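Local coordinates for aminotransferase (Helicobacter pylori, PDB 2FNU), which transfers an amino group, with pyridoxal phosphate as cofactor, to a UDP-linked 4-keto hexose in the second step of pseudaminic acid biosynthesis, which supplies a flagellin-modifying sugar, at residues V47-V52 and N196-H201; A172-F177 and G191-N196; A113-I118 and Q141-K146. One frame throughout, in Å; residues are numbered along the deposited sequence.

Contact 1 (V47-V52 and N196-H201); sequences VKHALV and NDSELH
His49 and His201 lie ring against ring in an offset stack, their centroids 4.2 Å apart and their planes only 11° from parallel. The two side chains reach each other from nearly perpendicular directions. Each also lays its own methylene over the partner: CB of His49 rests on the face of the His201 ring, 3.7 Å from its centroid, and CB of His201 returns the CH-pi contact on the His49 ring. Lys48 CG covers the opposite face of His49. The rotation of the His49 ring is fixed at its edge, where NE2 meets Ser198 OG in the ring plane at 2.7 Å; the geometry is nearly straight, and either atom could be the donor. Beyond the stack, the His201 ring meets Leu51, whose CG and CD2 both lie 3.3 Å from CE1 of His201.

Lys48 borders this pair on the solvent side. Its chain starts with CG anti to the backbone N (chi1 -152°) and bends at chi3, which brings NZ back to Asn196 O, 2.9 Å away. A water accepts from the same NZ and also hydrogen-bonds to Ser198 OG, tying the lysine to the serine that holds His49. Asn196 answers from its side chain: OD1 takes the backbone N-H of Lys48 at 2.8 Å, nearly along the C=O axis.

The helical segment is itself set by Asp197, the N-cap, whose OD1 accepts from Leu200 N at 2.9 Å. The contact thus joins the start of strand 49-53 to the first turn of helix 198-208, which follows strand 191-195 after a two-residue connection. Leu51 continues onto Met204 and Lys205 of that helix, whereas Ala50 faces the other way, onto Leu41 and Cys42 of helix 32-45.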
ATOM      1  N   VAL B  47     -24.536   1.787  -2.038  1.00 12.99           N
ATOM      2  CA  VAL B  47     -24.058   0.404  -2.127  1.00 14.08           C
ATOM      3  C   VAL B  47     -24.006  -0.247  -0.754  1.00 12.70           C
ATOM      4  O   VAL B  47     -24.038   0.432   0.274  1.00 13.89           O
ATOM      5  CB  VAL B  47     -22.682   0.292  -2.847  1.00 13.20           C
ATOM      6  CG1 VAL B  47     -22.811   0.771  -4.294  1.00 14.31           C
ATOM      7  CG2 VAL B  47     -21.602   1.072  -2.130  1.00 14.25           C
ATOM      8  N   LYS B  48     -23.917  -1.577  -0.752  1.00 11.99           N
ATOM      9  CA  LYS B  48     -23.924  -2.344   0.478  1.00 13.76           C
ATOM     10  C   LYS B  48     -22.600  -2.259   1.245  1.00 14.64           C
ATOM     11  O   LYS B  48     -22.587  -2.174   2.485  1.00 15.11           O
ATOM     12  CB  LYS B  48     -24.233  -3.795   0.115  1.00 17.65           C
ATOM     13  CG  LYS B  48     -24.910  -4.572   1.181  1.00 24.60           C
ATOM     14  CD  LYS B  48     -25.126  -6.012   0.729  1.00 18.71           C
ATOM     15  CE  LYS B  48     -26.294  -6.185  -0.204  1.00 21.61           C
ATOM     16  NZ  LYS B  48     -26.416  -7.654  -0.567  1.00 24.41           N
ATOM     17  N   HIS B  49     -21.487  -2.292   0.508  1.00 12.96           N
ATOM     18  CA  HIS B  49     -20.165  -2.437   1.123  1.00 11.10           C
ATOM     19  C   HIS B  49     -19.109  -1.570   0.469  1.00 10.77           C
ATOM     20  O   HIS B  49     -19.135  -1.360  -0.737  1.00 12.58           O
ATOM     21  CB  HIS B  49     -19.683  -3.877   1.007  1.00 12.59           C
ATOM     22  CG  HIS B  49     -20.537  -4.873   1.724  1.00 12.63           C
ATOM     23  ND1 HIS B  49     -20.669  -4.886   3.094  1.00 17.56           N
ATOM     24  CD2 HIS B  49     -21.298  -5.893   1.258  1.00 18.25           C
ATOM     25  CE1 HIS B  49     -21.467  -5.882   3.442  1.00 16.45           C
ATOM     26  NE2 HIS B  49     -21.871  -6.502   2.348  1.00 17.27           N
ATOM     27  N   ALA B  50     -18.183  -1.075   1.293  1.00 12.89           N
ATOM     28  CA  ALA B  50     -17.004  -0.340   0.812  1.00 11.52           C
ATOM     29  C   ALA B  50     -15.802  -0.717   1.650  1.00 12.27           C
ATOM     30  O   ALA B  50     -15.908  -0.877   2.886  1.00 12.38           O
ATOM     31  CB  ALA B  50     -17.236   1.163   0.875  1.00 12.52           C
ATOM     32  N   LEU B  51     -14.656  -0.843   0.976  1.00 12.39           N
ATOM     33  CA  LEU B  51     -13.394  -1.095   1.666  1.00 10.97           C
ATOM     34  C   LEU B  51     -12.372  -0.140   1.112  1.00 10.59           C
ATOM     35  O   LEU B  51     -12.236  -0.061  -0.118  1.00 11.61           O
ATOM     36  CB  LEU B  51     -12.884  -2.511   1.361  1.00 13.23           C
ATOM     37  CG  LEU B  51     -13.587  -3.665   2.064  1.00 15.48           C
ATOM     38  CD1 LEU B  51     -13.102  -4.985   1.463  1.00 16.75           C
ATOM     39  CD2 LEU B  51     -13.341  -3.630   3.578  1.00 13.86           C
ATOM     40  N   VAL B  52     -11.646   0.556   1.982  1.00 10.15           N
ATOM     41  CA  VAL B  52     -10.623   1.481   1.499  1.00 11.21           C
ATOM     42  C   VAL B  52      -9.233   0.864   1.628  1.00 11.39           C
ATOM     43  O   VAL B  52      -8.981   0.025   2.517  1.00 12.21           O
ATOM     44  CB  VAL B  52     -10.693   2.867   2.184  1.00 11.61           C
ATOM     45  CG1 VAL B  52     -12.009   3.567   1.845  1.00 13.63           C
ATOM     46  CG2 VAL B  52     -10.585   2.723   3.697  1.00 11.48           C
ATOM     47  N   ASN B 196     -21.940  -4.934  -3.807  1.00 12.41           N
ATOM     48  CA  ASN B 196     -23.175  -5.371  -3.127  1.00 13.21           C
ATOM     49  C   ASN B 196     -23.128  -6.865  -2.769  1.00 15.85           C
ATOM     50  O   ASN B 196     -24.119  -7.417  -2.301  1.00 16.24           O
ATOM     51  CB  ASN B 196     -24.408  -5.054  -3.984  1.00 12.79           C
ATOM     52  CG  ASN B 196     -24.631  -3.550  -4.145  1.00 14.40           C
ATOM     53  OD1 ASN B 196     -24.334  -2.771  -3.230  1.00 14.98           O
ATOM     54  ND2 ASN B 196     -25.154  -3.135  -5.312  1.00 15.59           N
ATOM     55  N   ASP B 197     -21.972  -7.497  -2.977  1.00 13.61           N
ATOM     56  CA  ASP B 197     -21.763  -8.916  -2.653  1.00 12.17           C
ATOM     57  C   ASP B 197     -21.043  -9.046  -1.318  1.00 15.32           C
ATOM     58  O   ASP B 197     -19.846  -8.758  -1.218  1.00 15.19           O
ATOM     59  CB  ASP B 197     -20.941  -9.569  -3.774  1.00 13.19           C
ATOM     60  CG  ASP B 197     -20.867 -11.090  -3.644  1.00 20.22           C
ATOM     61  OD1 ASP B 197     -20.374 -11.605  -2.619  1.00 18.95           O
ATOM     62  OD2 ASP B 197     -21.338 -11.777  -4.570  1.00 27.11           O
ATOM     63  N   SER B 198     -21.774  -9.477  -0.290  1.00 13.97           N
ATOM     64  CA  SER B 198     -21.214  -9.539   1.057  1.00 13.64           C
ATOM     65  C   SER B 198     -20.081 -10.556   1.204  1.00 14.26           C
ATOM     66  O   SER B 198     -19.105 -10.289   1.924  1.00 15.67           O
ATOM     67  CB  SER B 198     -22.310  -9.844   2.087  1.00 15.68           C
ATOM     68  OG  SER B 198     -23.294  -8.821   2.070  1.00 18.06           O
ATOM     69  N   GLU B 199     -20.202 -11.721   0.559  1.00 15.32           N
ATOM     70  CA  GLU B 199     -19.142 -12.723   0.650  1.00 17.09           C
ATOM     71  C   GLU B 199     -17.843 -12.180   0.048  1.00 14.63           C
ATOM     72  O   GLU B 199     -16.761 -12.371   0.620  1.00 16.09           O
ATOM     73  CB  GLU B 199     -19.568 -14.040   0.001  1.00 19.11           C
ATOM     74  CG  GLU B 199     -20.554 -14.804   0.904  1.00 21.14           C
ATOM     75  CD  GLU B 199     -21.062 -16.119   0.319  1.00 27.28           C
ATOM     76  OE1 GLU B 199     -21.929 -16.742   0.978  1.00 43.57           O
ATOM     77  OE2 GLU B 199     -20.606 -16.540  -0.766  1.00 41.39           O
ATOM     78  N   LEU B 200     -17.965 -11.454  -1.062  1.00 13.53           N
ATOM     79  CA  LEU B 200     -16.783 -10.883  -1.712  1.00 12.99           C
ATOM     80  C   LEU B 200     -16.151  -9.809  -0.820  1.00 12.98           C
ATOM     81  O   LEU B 200     -14.929  -9.776  -0.620  1.00 12.72           O
ATOM     82  CB  LEU B 200     -17.160 -10.301  -3.084  1.00 13.33           C
ATOM     83  CG  LEU B 200     -16.020  -9.613  -3.846  1.00 12.35           C
ATOM     84  CD1 LEU B 200     -14.811 -10.524  -3.995  1.00 15.96           C
ATOM     85  CD2 LEU B 200     -16.527  -9.158  -5.215  1.00 14.03           C
ATOM     86  N   HIS B 201     -16.993  -8.920  -0.291  1.00 12.42           N
ATOM     87  CA  HIS B 201     -16.521  -7.926   0.682  1.00 12.08           C
ATOM     88  C   HIS B 201     -15.712  -8.558   1.819  1.00 13.36           C
ATOM     89  O   HIS B 201     -14.590  -8.146   2.074  1.00 13.68           O
ATOM     90  CB  HIS B 201     -17.714  -7.130   1.227  1.00 12.12           C
ATOM     91  CG  HIS B 201     -17.361  -6.213   2.352  1.00 13.31           C
ATOM     92  ND1 HIS B 201     -16.734  -5.002   2.150  1.00 14.74           N
ATOM     93  CD2 HIS B 201     -17.565  -6.320   3.687  1.00 15.20           C
ATOM     94  CE1 HIS B 201     -16.560  -4.407   3.318  1.00 16.44           C
ATOM     95  NE2 HIS B 201     -17.057  -5.184   4.266  1.00 16.70           N
TER
HETATM   96  O   HOH W   1     -25.953  -8.811   2.064  1.00 27.03           O

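Contact 2 (A172-F177 and G191-N196); sequences ALASVF and GAVVTN
Val176 and Val193 face each other as a non-hydrogen-bonded antiparallel pair, their CG2 methyls 4.2 Å apart. Val193 has CG1 anti to the backbone N (chi1 -175°), which turns CG1 across to Ala174 CB on the neighbouring strand at 3.8 Å. Helix 56-66 covers the Val176 end of this face through Ala56 and Leu60, and helix 198-208 covers the Thr195 end through Leu200 and His201. On the reverse face, Phe177 meets Val194 diagonally: the valine CG2 methyl touches the ring at its edge, near the ring plane, 3.8 Å from CE1, and the same methyl lies near Ser175 CB.

Around these side chains the backbones of 174-177 and 191-195 run antiparallel, the strand axes 4.7 Å apart. Ser175 and Val194 exchange both N-H groups with each other's carbonyls, and Phe177 does the same with Ala192. Between these pairs, CA-H groups of Val176 and Val193 point at Ala192 O and Ser175 O.

At Leu173 the contact is made by the Thr195 hydroxyl and a water. Thr195 OG1, anti to its own backbone N, donates to Leu173 O at 2.7 Å and also accepts from Asp197 N. The water lies 2.8 Å from Leu173 O and accepts from Asn196 N.

Half of the strand backbone groups thus pair across the contact, and the others pair with the flanking strands 150-154 and 49-53. Gly191 lies about 5 Å from the bound pyridoxamine phosphate, between nearest atoms, and this backbone bonding, together with the apolar packing on both faces, holds the buried pair next to that site.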
ATOM      1  N   ALA B 172     -21.659  -2.987 -11.225  1.00 14.31           N
ATOM      2  CA  ALA B 172     -20.844  -4.147 -11.525  1.00 14.18           C
ATOM      3  C   ALA B 172     -20.812  -5.068 -10.305  1.00 12.10           C
ATOM      4  O   ALA B 172     -21.301  -4.706  -9.227  1.00 14.53           O
ATOM      5  CB  ALA B 172     -19.440  -3.686 -11.872  1.00 14.01           C
ATOM      6  N   LEU B 173     -20.236  -6.261 -10.456  1.00 12.01           N
ATOM      7  CA  LEU B 173     -20.016  -7.119  -9.296  1.00 11.29           C
ATOM      8  C   LEU B 173     -19.282  -6.322  -8.219  1.00 11.87           C
ATOM      9  O   LEU B 173     -19.633  -6.376  -7.028  1.00 13.40           O
ATOM     10  CB  LEU B 173     -19.212  -8.359  -9.692  1.00 12.05           C
ATOM     11  CG  LEU B 173     -18.802  -9.230  -8.507  1.00 14.19           C
ATOM     12  CD1 LEU B 173     -20.039  -9.727  -7.710  1.00 15.43           C
ATOM     13  CD2 LEU B 173     -17.956 -10.401  -8.968  1.00 15.40           C
ATOM     14  N   ALA B 174     -18.267  -5.577  -8.647  1.00 13.07           N
ATOM     15  CA  ALA B 174     -17.591  -4.643  -7.759  1.00 11.82           C
ATOM     16  C   ALA B 174     -16.957  -3.561  -8.611  1.00 12.21           C
ATOM     17  O   ALA B 174     -16.670  -3.795  -9.795  1.00 12.59           O
ATOM     18  CB  ALA B 174     -16.532  -5.365  -6.933  1.00 12.03           C
ATOM     19  N   SER B 175     -16.727  -2.404  -7.993  1.00 11.72           N
ATOM     20  CA  SER B 175     -16.136  -1.261  -8.679  1.00 10.78           C
ATOM     21  C   SER B 175     -15.003  -0.673  -7.847  1.00 11.50           C
ATOM     22  O   SER B 175     -15.058  -0.687  -6.619  1.00 11.39           O
ATOM     23  CB  SER B 175     -17.195  -0.186  -8.914  1.00 12.06           C
ATOM     24  OG  SER B 175     -18.296  -0.713  -9.666  1.00 11.17           O
ATOM     25  N   VAL B 176     -13.994  -0.159  -8.532  1.00  9.32           N
ATOM     26  CA  VAL B 176     -12.825   0.415  -7.860  1.00 10.85           C
ATOM     27  C   VAL B 176     -12.819   1.922  -8.068  1.00 11.51           C
ATOM     28  O   VAL B 176     -13.106   2.389  -9.164  1.00 10.38           O
ATOM     29  CB  VAL B 176     -11.530  -0.202  -8.413  1.00 10.84           C
ATOM     30  CG1 VAL B 176     -10.278   0.588  -7.975  1.00 12.84           C
ATOM     31  CG2 VAL B 176     -11.466  -1.684  -8.004  1.00 12.77           C
ATOM     32  N   PHE B 177     -12.483   2.674  -7.012  1.00 10.41           N
ATOM     33  CA  PHE B 177     -12.227   4.113  -7.120  1.00 10.17           C
ATOM     34  C   PHE B 177     -10.810   4.428  -6.652  1.00 10.98           C
ATOM     35  O   PHE B 177     -10.255   3.713  -5.826  1.00 11.60           O
ATOM     36  CB  PHE B 177     -13.221   4.895  -6.257  1.00 10.28           C
ATOM     37  CG  PHE B 177     -14.654   4.748  -6.710  1.00 11.09           C
ATOM     38  CD1 PHE B 177     -15.502   3.842  -6.082  1.00 14.24           C
ATOM     39  CD2 PHE B 177     -15.138   5.478  -7.775  1.00 12.11           C
ATOM     40  CE1 PHE B 177     -16.826   3.695  -6.507  1.00 15.22           C
ATOM     41  CE2 PHE B 177     -16.466   5.334  -8.217  1.00 13.13           C
ATOM     42  CZ  PHE B 177     -17.310   4.444  -7.583  1.00 12.43           C
ATOM     43  N   GLY B 191      -7.470   4.106  -2.372  1.00 10.85           N
ATOM     44  CA  GLY B 191      -8.481   3.586  -3.298  1.00 10.18           C
ATOM     45  C   GLY B 191      -9.569   2.892  -2.537  1.00 11.10           C
ATOM     46  O   GLY B 191      -9.541   2.810  -1.299  1.00 10.23           O
ATOM     47  N   ALA B 192     -10.548   2.371  -3.269  1.00 10.71           N
ATOM     48  CA  ALA B 192     -11.655   1.658  -2.613  1.00 10.51           C
ATOM     49  C   ALA B 192     -12.145   0.579  -3.546  1.00 11.32           C
ATOM     50  O   ALA B 192     -12.093   0.749  -4.771  1.00 12.37           O
ATOM     51  CB  ALA B 192     -12.817   2.585  -2.292  1.00 12.51           C
ATOM     52  N   VAL B 193     -12.645  -0.518  -2.974  1.00 11.15           N
ATOM     53  CA  VAL B 193     -13.497  -1.446  -3.720  1.00  9.85           C
ATOM     54  C   VAL B 193     -14.860  -1.355  -3.069  1.00 10.60           C
ATOM     55  O   VAL B 193     -14.972  -1.445  -1.845  1.00 11.92           O
ATOM     56  CB  VAL B 193     -13.049  -2.920  -3.680  1.00 11.94           C
ATOM     57  CG1 VAL B 193     -13.975  -3.758  -4.616  1.00 13.85           C
ATOM     58  CG2 VAL B 193     -11.595  -3.097  -4.080  1.00 12.44           C
ATOM     59  N   VAL B 194     -15.882  -1.135  -3.888  1.00 10.65           N
ATOM     60  CA  VAL B 194     -17.272  -1.187  -3.392  1.00 10.72           C
ATOM     61  C   VAL B 194     -17.992  -2.337  -4.078  1.00 12.18           C
ATOM     62  O   VAL B 194     -17.663  -2.731  -5.211  1.00 11.29           O
ATOM     63  CB  VAL B 194     -18.044   0.145  -3.559  1.00 12.17           C
ATOM     64  CG1 VAL B 194     -17.261   1.279  -2.860  1.00 14.79           C
ATOM     65  CG2 VAL B 194     -18.270   0.465  -5.032  1.00 12.47           C
ATOM     66  N   THR B 195     -18.949  -2.918  -3.361  1.00 12.28           N
ATOM     67  CA  THR B 195     -19.665  -4.085  -3.892  1.00 11.45           C
ATOM     68  C   THR B 195     -20.982  -4.257  -3.165  1.00 11.57           C
ATOM     69  O   THR B 195     -21.101  -3.792  -2.035  1.00 12.91           O
ATOM     70  CB  THR B 195     -18.815  -5.393  -3.762  1.00 11.29           C
ATOM     71  OG1 THR B 195     -19.513  -6.481  -4.373  1.00 12.48           O
ATOM     72  CG2 THR B 195     -18.494  -5.758  -2.304  1.00 11.34           C
ATOM     73  N   ASN B 196     -21.940  -4.934  -3.807  1.00 12.41           N
ATOM     74  CA  ASN B 196     -23.175  -5.371  -3.127  1.00 13.21           C
ATOM     75  C   ASN B 196     -23.128  -6.865  -2.769  1.00 15.85           C
ATOM     76  O   ASN B 196     -24.119  -7.417  -2.301  1.00 16.24           O
ATOM     77  CB  ASN B 196     -24.408  -5.054  -3.984  1.00 12.79           C
ATOM     78  CG  ASN B 196     -24.631  -3.550  -4.145  1.00 14.40           C
ATOM     79  OD1 ASN B 196     -24.334  -2.771  -3.230  1.00 14.98           O
ATOM     80  ND2 ASN B 196     -25.154  -3.135  -5.312  1.00 15.59           N
TER
HETATM   81  O   HOH W   2     -24.202  -4.687  -7.912  1.00 28.36           O
HETATM   82  O   HOH W   3     -22.333  -6.158  -6.482  1.00 18.02           O

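Contact 3 (A113-I118 and Q141-K146); sequences ALEKLI and QKLCKK
Glu115, in a short 3-10 segment (115-117), and Leu114 just before it approach Leu143, with Glu115 and Leu143 the nearest residues by backbone at 7.3 Å between CA atoms. The turn is closed by Leu117 N to Leu114 O and Ile118 N to Glu115 O. Opposite it, residues 141-146 form the last turns of a regular alpha helix, in which Leu143 and Lys146, three residues apart, present their side chains on one flank.

Leu143 is the central side chain of the contact. With CG anti to the backbone N (chi1 -171°), it extends both methyls to the turn: CD2 packs against Leu114 CB at 3.6 Å, and CD1 lies along the aliphatic part of Glu115, reaching the carboxylate carbon CD at 3.5 Å. Ile118 comes tip to tip from the far end of the turn, its CD1 4.0 Å from Leu143 CD2.

The charged rim runs past this apolar patch. Lys146 is extended throughout its length and meets the Glu115 chain at about a right angle, where NZ forms a salt bridge with OE2 at 2.7 Å through the syn lone pair. A water completes a small ring, donating to Glu115 OE1 and accepting from Lys146 NZ at 3.1 Å, so both carboxylate oxygens are tied to the lysine, one directly and one through water. OE2 is also hydrogen-bonded to His147 NE2, a second grip that would further limit rotation of the carboxylate.

Beneath the patch lies the central sheet. Leu114 and Leu143 both rest on Ile125 of strand 122-128, and Leu114 and Ile118 touch Ile78 of strand 76-79. The contact therefore packs the connection ahead of strand 122-128 against the end of helix 137-146, which leads into strand 150-154.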
ATOM      1  N   ALA B 113     -18.425  -4.427 -29.346  1.00 15.71           N
ATOM      2  CA  ALA B 113     -17.299  -5.194 -29.873  1.00 15.97           C
ATOM      3  C   ALA B 113     -16.717  -6.179 -28.858  1.00 16.77           C
ATOM      4  O   ALA B 113     -15.577  -6.625 -29.007  1.00 18.25           O
ATOM      5  CB  ALA B 113     -16.210  -4.241 -30.392  1.00 18.89           C
ATOM      6  N   LEU B 114     -17.506  -6.524 -27.837  1.00 13.95           N
ATOM      7  CA  LEU B 114     -17.055  -7.410 -26.769  1.00 14.42           C
ATOM      8  C   LEU B 114     -17.441  -8.861 -26.993  1.00 14.03           C
ATOM      9  O   LEU B 114     -16.670  -9.768 -26.680  1.00 15.29           O
ATOM     10  CB  LEU B 114     -17.614  -6.971 -25.402  1.00 15.71           C
ATOM     11  CG  LEU B 114     -17.356  -5.540 -24.946  1.00 16.15           C
ATOM     12  CD1 LEU B 114     -18.102  -5.288 -23.642  1.00 15.55           C
ATOM     13  CD2 LEU B 114     -15.855  -5.359 -24.754  1.00 21.42           C
ATOM     14  N   GLU B 115     -18.655  -9.090 -27.488  1.00 15.49           N
ATOM     15  CA  GLU B 115     -19.157 -10.464 -27.574  1.00 13.95           C
ATOM     16  C   GLU B 115     -18.271 -11.335 -28.461  1.00 15.96           C
ATOM     17  O   GLU B 115     -18.051 -12.512 -28.161  1.00 17.69           O
ATOM     18  CB  GLU B 115     -20.636 -10.489 -28.016  1.00 14.97           C
ATOM     19  CG  GLU B 115     -21.286 -11.880 -27.896  1.00 15.21           C
ATOM     20  CD  GLU B 115     -22.798 -11.816 -27.723  1.00 18.03           C
ATOM     21  OE1 GLU B 115     -23.399 -10.774 -28.072  1.00 16.62           O
ATOM     22  OE2 GLU B 115     -23.371 -12.799 -27.214  1.00 19.80           O
ATOM     23  N   LYS B 116     -17.709 -10.745 -29.516  1.00 16.40           N
ATOM     24  CA  LYS B 116     -16.871 -11.519 -30.423  1.00 17.64           C
ATOM     25  C   LYS B 116     -15.601 -12.053 -29.765  1.00 18.47           C
ATOM     26  O   LYS B 116     -14.953 -12.942 -30.309  1.00 20.48           O
ATOM     27  CB  LYS B 116     -16.525 -10.708 -31.673  1.00 17.27           C
ATOM     28  CG  LYS B 116     -15.696  -9.451 -31.422  1.00 21.41           C
ATOM     29  CD  LYS B 116     -15.335  -8.831 -32.773  1.00 25.53           C
ATOM     30  CE  LYS B 116     -14.622  -7.519 -32.630  1.00 38.53           C
ATOM     31  NZ  LYS B 116     -14.541  -6.845 -33.964  1.00 32.56           N
ATOM     32  N   LEU B 117     -15.260 -11.505 -28.593  1.00 15.17           N
ATOM     33  CA  LEU B 117     -14.019 -11.862 -27.905  1.00 16.37           C
ATOM     34  C   LEU B 117     -14.211 -12.958 -26.873  1.00 16.72           C
ATOM     35  O   LEU B 117     -13.230 -13.467 -26.316  1.00 17.37           O
ATOM     36  CB  LEU B 117     -13.440 -10.636 -27.196  1.00 14.93           C
ATOM     37  CG  LEU B 117     -13.120  -9.448 -28.099  1.00 17.01           C
ATOM     38  CD1 LEU B 117     -12.729  -8.260 -27.224  1.00 15.40           C
ATOM     39  CD2 LEU B 117     -12.018  -9.773 -29.086  1.00 20.47           C
ATOM     40  N   ILE B 118     -15.468 -13.313 -26.620  1.00 15.55           N
ATOM     41  CA  ILE B 118     -15.790 -14.275 -25.591  1.00 16.64           C
ATOM     42  C   ILE B 118     -15.585 -15.697 -26.100  1.00 15.91           C
ATOM     43  O   ILE B 118     -15.975 -16.037 -27.232  1.00 18.64           O
ATOM     44  CB  ILE B 118     -17.234 -14.076 -25.082  1.00 14.59           C
ATOM     45  CG1 ILE B 118     -17.374 -12.676 -24.474  1.00 14.57           C
ATOM     46  CG2 ILE B 118     -17.603 -15.147 -24.052  1.00 18.50           C
ATOM     47  CD1 ILE B 118     -18.807 -12.257 -24.063  1.00 16.57           C
ATOM     48  N   GLN B 141     -23.641  -5.283 -18.483  1.00 15.02           N
ATOM     49  CA  GLN B 141     -24.316  -6.133 -17.485  1.00 14.46           C
ATOM     50  C   GLN B 141     -25.006  -7.330 -18.157  1.00 14.11           C
ATOM     51  O   GLN B 141     -24.823  -8.485 -17.752  1.00 17.16           O
ATOM     52  CB  GLN B 141     -25.385  -5.338 -16.739  1.00 17.29           C
ATOM     53  CG  GLN B 141     -24.877  -4.370 -15.661  1.00 17.43           C
ATOM     54  CD  GLN B 141     -26.010  -3.590 -15.014  1.00 19.46           C
ATOM     55  OE1 GLN B 141     -27.028  -3.271 -15.667  1.00 20.30           O
ATOM     56  NE2 GLN B 141     -25.841  -3.256 -13.724  1.00 19.30           N
ATOM     57  N   LYS B 142     -25.764  -7.017 -19.200  1.00 16.70           N
ATOM     58  CA  LYS B 142     -26.551  -8.042 -19.891  1.00 17.75           C
ATOM     59  C   LYS B 142     -25.642  -9.040 -20.567  1.00 17.83           C
ATOM     60  O   LYS B 142     -25.887 -10.256 -20.512  1.00 16.70           O
ATOM     61  CB  LYS B 142     -27.490  -7.412 -20.909  1.00 18.45           C
ATOM     62  CG  LYS B 142     -28.702  -6.773 -20.251  1.00 21.86           C
ATOM     63  CD  LYS B 142     -29.639  -6.205 -21.297  1.00 27.40           C
ATOM     64  CE  LYS B 142     -30.871  -5.595 -20.639  1.00 37.70           C
ATOM     65  NZ  LYS B 142     -31.648  -4.794 -21.628  1.00 47.44           N
ATOM     66  N   LEU B 143     -24.581  -8.536 -21.193  1.00 15.32           N
ATOM     67  CA  LEU B 143     -23.626  -9.439 -21.835  1.00 13.90           C
ATOM     68  C   LEU B 143     -22.931 -10.391 -20.855  1.00 15.35           C
ATOM     69  O   LEU B 143     -22.740 -11.588 -21.126  1.00 17.07           O
ATOM     70  CB  LEU B 143     -22.601  -8.636 -22.619  1.00 12.68           C
ATOM     71  CG  LEU B 143     -21.682  -9.480 -23.506  1.00 15.52           C
ATOM     72  CD1 LEU B 143     -22.448 -10.195 -24.620  1.00 15.94           C
ATOM     73  CD2 LEU B 143     -20.555  -8.651 -24.124  1.00 15.12           C
ATOM     74  N   CYS B 144     -22.518  -9.854 -19.710  1.00 14.27           N
ATOM     75  CA  CYS B 144     -21.844 -10.662 -18.707  1.00 15.87           C
ATOM     76  C   CYS B 144     -22.790 -11.711 -18.121  1.00 16.98           C
ATOM     77  O   CYS B 144     -22.402 -12.853 -17.919  1.00 17.98           O
ATOM     78  CB  CYS B 144     -21.276  -9.759 -17.607  1.00 16.18           C
ATOM     79  SG  CYS B 144     -19.763  -8.861 -18.118  1.00 16.96           S
ATOM     80  N   LYS B 145     -24.037 -11.321 -17.868  1.00 17.94           N
ATOM     81  CA  LYS B 145     -25.030 -12.274 -17.358  1.00 17.42           C
ATOM     82  C   LYS B 145     -25.231 -13.374 -18.403  1.00 18.35           C
ATOM     83  O   LYS B 145     -25.220 -14.560 -18.078  1.00 20.82           O
ATOM     84  CB  LYS B 145     -26.345 -11.567 -17.044  1.00 18.11           C
ATOM     85  CG  LYS B 145     -27.384 -12.468 -16.399  1.00 26.47           C
ATOM     86  CD  LYS B 145     -28.580 -11.668 -15.942  1.00 33.25           C
ATOM     87  CE  LYS B 145     -29.572 -12.562 -15.208  1.00 40.35           C
ATOM     88  NZ  LYS B 145     -30.716 -11.773 -14.663  1.00 52.14           N
ATOM     89  N   LYS B 146     -25.363 -12.974 -19.672  1.00 16.64           N
ATOM     90  CA  LYS B 146     -25.607 -13.944 -20.748  1.00 15.75           C
ATOM     91  C   LYS B 146     -24.509 -15.009 -20.787  1.00 19.35           C
ATOM     92  O   LYS B 146     -24.795 -16.197 -20.960  1.00 18.63           O
ATOM     93  CB  LYS B 146     -25.715 -13.219 -22.101  1.00 14.94           C
ATOM     94  CG  LYS B 146     -25.830 -14.135 -23.326  1.00 15.78           C
ATOM     95  CD  LYS B 146     -25.849 -13.320 -24.623  1.00 15.40           C
ATOM     96  CE  LYS B 146     -26.003 -14.243 -25.827  1.00 16.66           C
ATOM     97  NZ  LYS B 146     -26.028 -13.468 -27.094  1.00 16.84           N
TER
HETATM   98  O   HOH W   4     -25.858 -10.395 -26.728  1.00 22.78           O

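Overall arrangement
All three contacts belong to the large cofactor-binding part of this fold type I aminotransferase, built round one mixed seven-stranded sheet. Contacts 1 and 2 adjoin, with centres about 7 Å apart: they share Asn196, and strand 191-195 lies between edge strand 49-53 and strand 174-178. Contact 3 sits elsewhere, about 24 Å from contact 1 and about 20 Å from contact 2 between centres, where a turn and helix 137-146 cover strands 76-79 and 122-128. Along the chain contact 1 encloses both others, and contact 3 closes before contact 2 opens. Contact 1 brings far-apart parts of the chain together; contacts 2 and 3 are local, contact 2 nearest the cofactor and contact 3 remote from the cofactor and substrate sites.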